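Local coordinates for UPF0130 protein PH1069 (Pyrococcus horikoshii, PDB 2IT3), which probably methylates the N-4 position of a wybutosine precursor in tRNA(Phe), using S-adenosyl-L-methionine as methyl donor, at the interface of chains A and B. Sequence-based numbering; all coordinates share one arbitrary frame. Chains: chain A/B, UPF0130 protein PH1069.

The interface of chains A and B. Residues chain A 134-136; chain B 122, 133-136.
A:Ile135 and B:Ile135 meet at their CB atoms across the two-fold axis, with CB of A:Ile135 3.9 Å from CB of B:Ile135. The outer carbons of the two isoleucines stay farther from each other. Around this apolar centre the 134-138 strands of the two chains pair as an antiparallel bridge. A:Ile135 N donates to B:Ile135 O at 3.1 Å, and B:Ile135 N donates to A:Ile135 O at 3.0 Å. Both bonds are nearly straight and lie in the carbonyl plane. This short bridge may help hold the deposited dimer together; the structure alone does not show that the dimer is the functional form.

On the opposite face of the bridge, A:Asn134 and B:Asn134 stack their amides, with planes 21° apart. The two side chains cross at about a right angle. In A:Asn134, CG sits between the backbone N and carbonyl carbon (chi1 57°), which brings the amide over its twin; B:Asn134 matches it. ND2 of A:Asn134 lies 2.8 Å from ND2 of B:Asn134 with no hydrogen bond between them, a tight contact that makes the modelled amide orientation somewhat doubtful.

Water completes the polar rim. Water 2 links A:Asn134 ND2 to B:Asn134 OD1. Replacing A:Asn134 by alanine would take away the stacked amide and the ND2 that holds water 2, and B:Asn134 would probably be left freer to turn. At the other end, water 1 joins two backbone carbonyls, lying 2.5 Å from A:Lys136 O and 2.8 Å from B:Ser133 O.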
ATOM      1  N   ASN A 134       8.658   5.886   0.565  1.00 28.43           N
ATOM      2  CA  ASN A 134       9.748   5.253  -0.151  1.00 27.94           C
ATOM      3  C   ASN A 134      10.101   6.063  -1.392  1.00 28.07           C
ATOM      4  O   ASN A 134       9.563   7.148  -1.619  1.00 28.18           O
ATOM      5  CB  ASN A 134       9.312   3.851  -0.589  1.00 28.48           C
ATOM      6  CG  ASN A 134       8.044   3.874  -1.437  1.00 28.98           C
ATOM      7  OD1 ASN A 134       7.942   4.624  -2.405  1.00 30.71           O
ATOM      8  ND2 ASN A 134       7.075   3.048  -1.074  1.00 35.37           N
ATOM      9  N   ILE A 135      11.016   5.514  -2.183  1.00 28.48           N
ATOM     10  CA  ILE A 135      11.435   6.113  -3.439  1.00 28.76           C
ATOM     11  C   ILE A 135      10.613   5.381  -4.507  1.00 30.73           C
ATOM     12  O   ILE A 135      10.803   4.188  -4.749  1.00 29.77           O
ATOM     13  CB  ILE A 135      12.947   5.917  -3.661  1.00 28.04           C
ATOM     14  CG1 ILE A 135      13.715   6.846  -2.721  1.00 26.69           C
ATOM     15  CG2 ILE A 135      13.324   6.226  -5.095  1.00 30.17           C
ATOM     16  CD1 ILE A 135      15.220   6.703  -2.811  1.00 22.66           C
ATOM     17  N   LYS A 136       9.681   6.109  -5.115  1.00 31.76           N
ATOM     18  CA  LYS A 136       8.768   5.566  -6.117  1.00 34.01           C
ATOM     19  C   LYS A 136       9.335   5.362  -7.510  1.00 34.03           C
ATOM     20  O   LYS A 136       8.987   4.398  -8.194  1.00 34.45           O
ATOM     21  CB  LYS A 136       7.535   6.472  -6.222  1.00 32.78           C
ATOM     22  CG  LYS A 136       6.522   6.047  -7.272  1.00 36.31           C
ATOM     23  CD  LYS A 136       5.406   7.078  -7.422  1.00 36.35           C
ATOM     24  CE  LYS A 136       4.391   6.643  -8.475  1.00 37.75           C
ATOM     25  NZ  LYS A 136       3.732   5.360  -8.106  1.00 42.17           N
TER
ATOM     26  N   VAL B 122      12.030  -2.640 -10.475  1.00 28.55           N
ATOM     27  CA  VAL B 122      10.831  -1.872 -10.137  1.00 29.74           C
ATOM     28  C   VAL B 122       9.932  -1.739 -11.365  1.00 30.89           C
ATOM     29  O   VAL B 122       8.732  -2.017 -11.301  1.00 30.68           O
ATOM     30  CB  VAL B 122      11.173  -0.452  -9.629  1.00 29.94           C
ATOM     31  CG1 VAL B 122       9.908   0.375  -9.482  1.00 28.53           C
ATOM     32  CG2 VAL B 122      11.857  -0.538  -8.296  1.00 29.14           C
ATOM     33  N   SER B 133       5.268  -1.282  -6.326  1.00 35.66           N
ATOM     34  CA  SER B 133       6.681  -1.628  -6.249  1.00 33.77           C
ATOM     35  C   SER B 133       7.523  -0.357  -6.129  1.00 32.97           C
ATOM     36  O   SER B 133       7.181   0.696  -6.686  1.00 33.73           O
ATOM     37  CB  SER B 133       7.079  -2.457  -7.465  1.00 33.59           C
ATOM     38  OG  SER B 133       6.421  -3.713  -7.403  1.00 32.07           O
ATOM     39  N   ASN B 134       8.629  -0.458  -5.411  1.00 31.83           N
ATOM     40  CA  ASN B 134       9.463   0.709  -5.174  1.00 32.06           C
ATOM     41  C   ASN B 134      10.765   0.346  -4.476  1.00 31.91           C
ATOM     42  O   ASN B 134      11.019  -0.822  -4.165  1.00 31.10           O
ATOM     43  CB  ASN B 134       8.690   1.680  -4.278  1.00 31.03           C
ATOM     44  CG  ASN B 134       8.301   1.047  -2.941  1.00 31.46           C
ATOM     45  OD1 ASN B 134       9.145   0.803  -2.090  1.00 33.72           O
ATOM     46  ND2 ASN B 134       7.023   0.772  -2.764  1.00 34.96           N
ATOM     47  N   ILE B 135      11.580   1.368  -4.229  1.00 30.99           N
ATOM     48  CA  ILE B 135      12.843   1.201  -3.527  1.00 30.00           C
ATOM     49  C   ILE B 135      12.500   1.531  -2.088  1.00 30.83           C
ATOM     50  O   ILE B 135      12.223   2.684  -1.755  1.00 31.74           O
ATOM     51  CB  ILE B 135      13.925   2.173  -4.064  1.00 29.51           C
ATOM     52  CG1 ILE B 135      14.292   1.770  -5.500  1.00 31.07           C
ATOM     53  CG2 ILE B 135      15.139   2.165  -3.148  1.00 26.92           C
ATOM     54  CD1 ILE B 135      15.396   2.586  -6.142  1.00 29.29           C
ATOM     55  N   LYS B 136      12.490   0.501  -1.249  1.00 31.87           N
ATOM     56  CA  LYS B 136      12.142   0.636   0.156  1.00 33.31           C
ATOM     57  C   LYS B 136      13.205   1.345   0.966  1.00 33.56           C
ATOM     58  O   LYS B 136      12.898   2.139   1.852  1.00 33.47           O
ATOM     59  CB  LYS B 136      11.890  -0.747   0.758  1.00 33.62           C
ATOM     60  CG  LYS B 136      11.396  -0.723   2.194  1.00 37.31           C
ATOM     61  CD  LYS B 136      11.290  -2.133   2.764  1.00 41.46           C
ATOM     62  CE  LYS B 136      10.772  -2.109   4.190  1.00 42.63           C
ATOM     63  NZ  LYS B 136       9.475  -1.382   4.260  1.00 45.55           N
TER
HETATM   64  O   HOH W   1       7.119   2.826  -8.522  1.00 27.58           O
HETATM   65  O   HOH W   2       7.801   0.437   0.650  1.00 51.12           O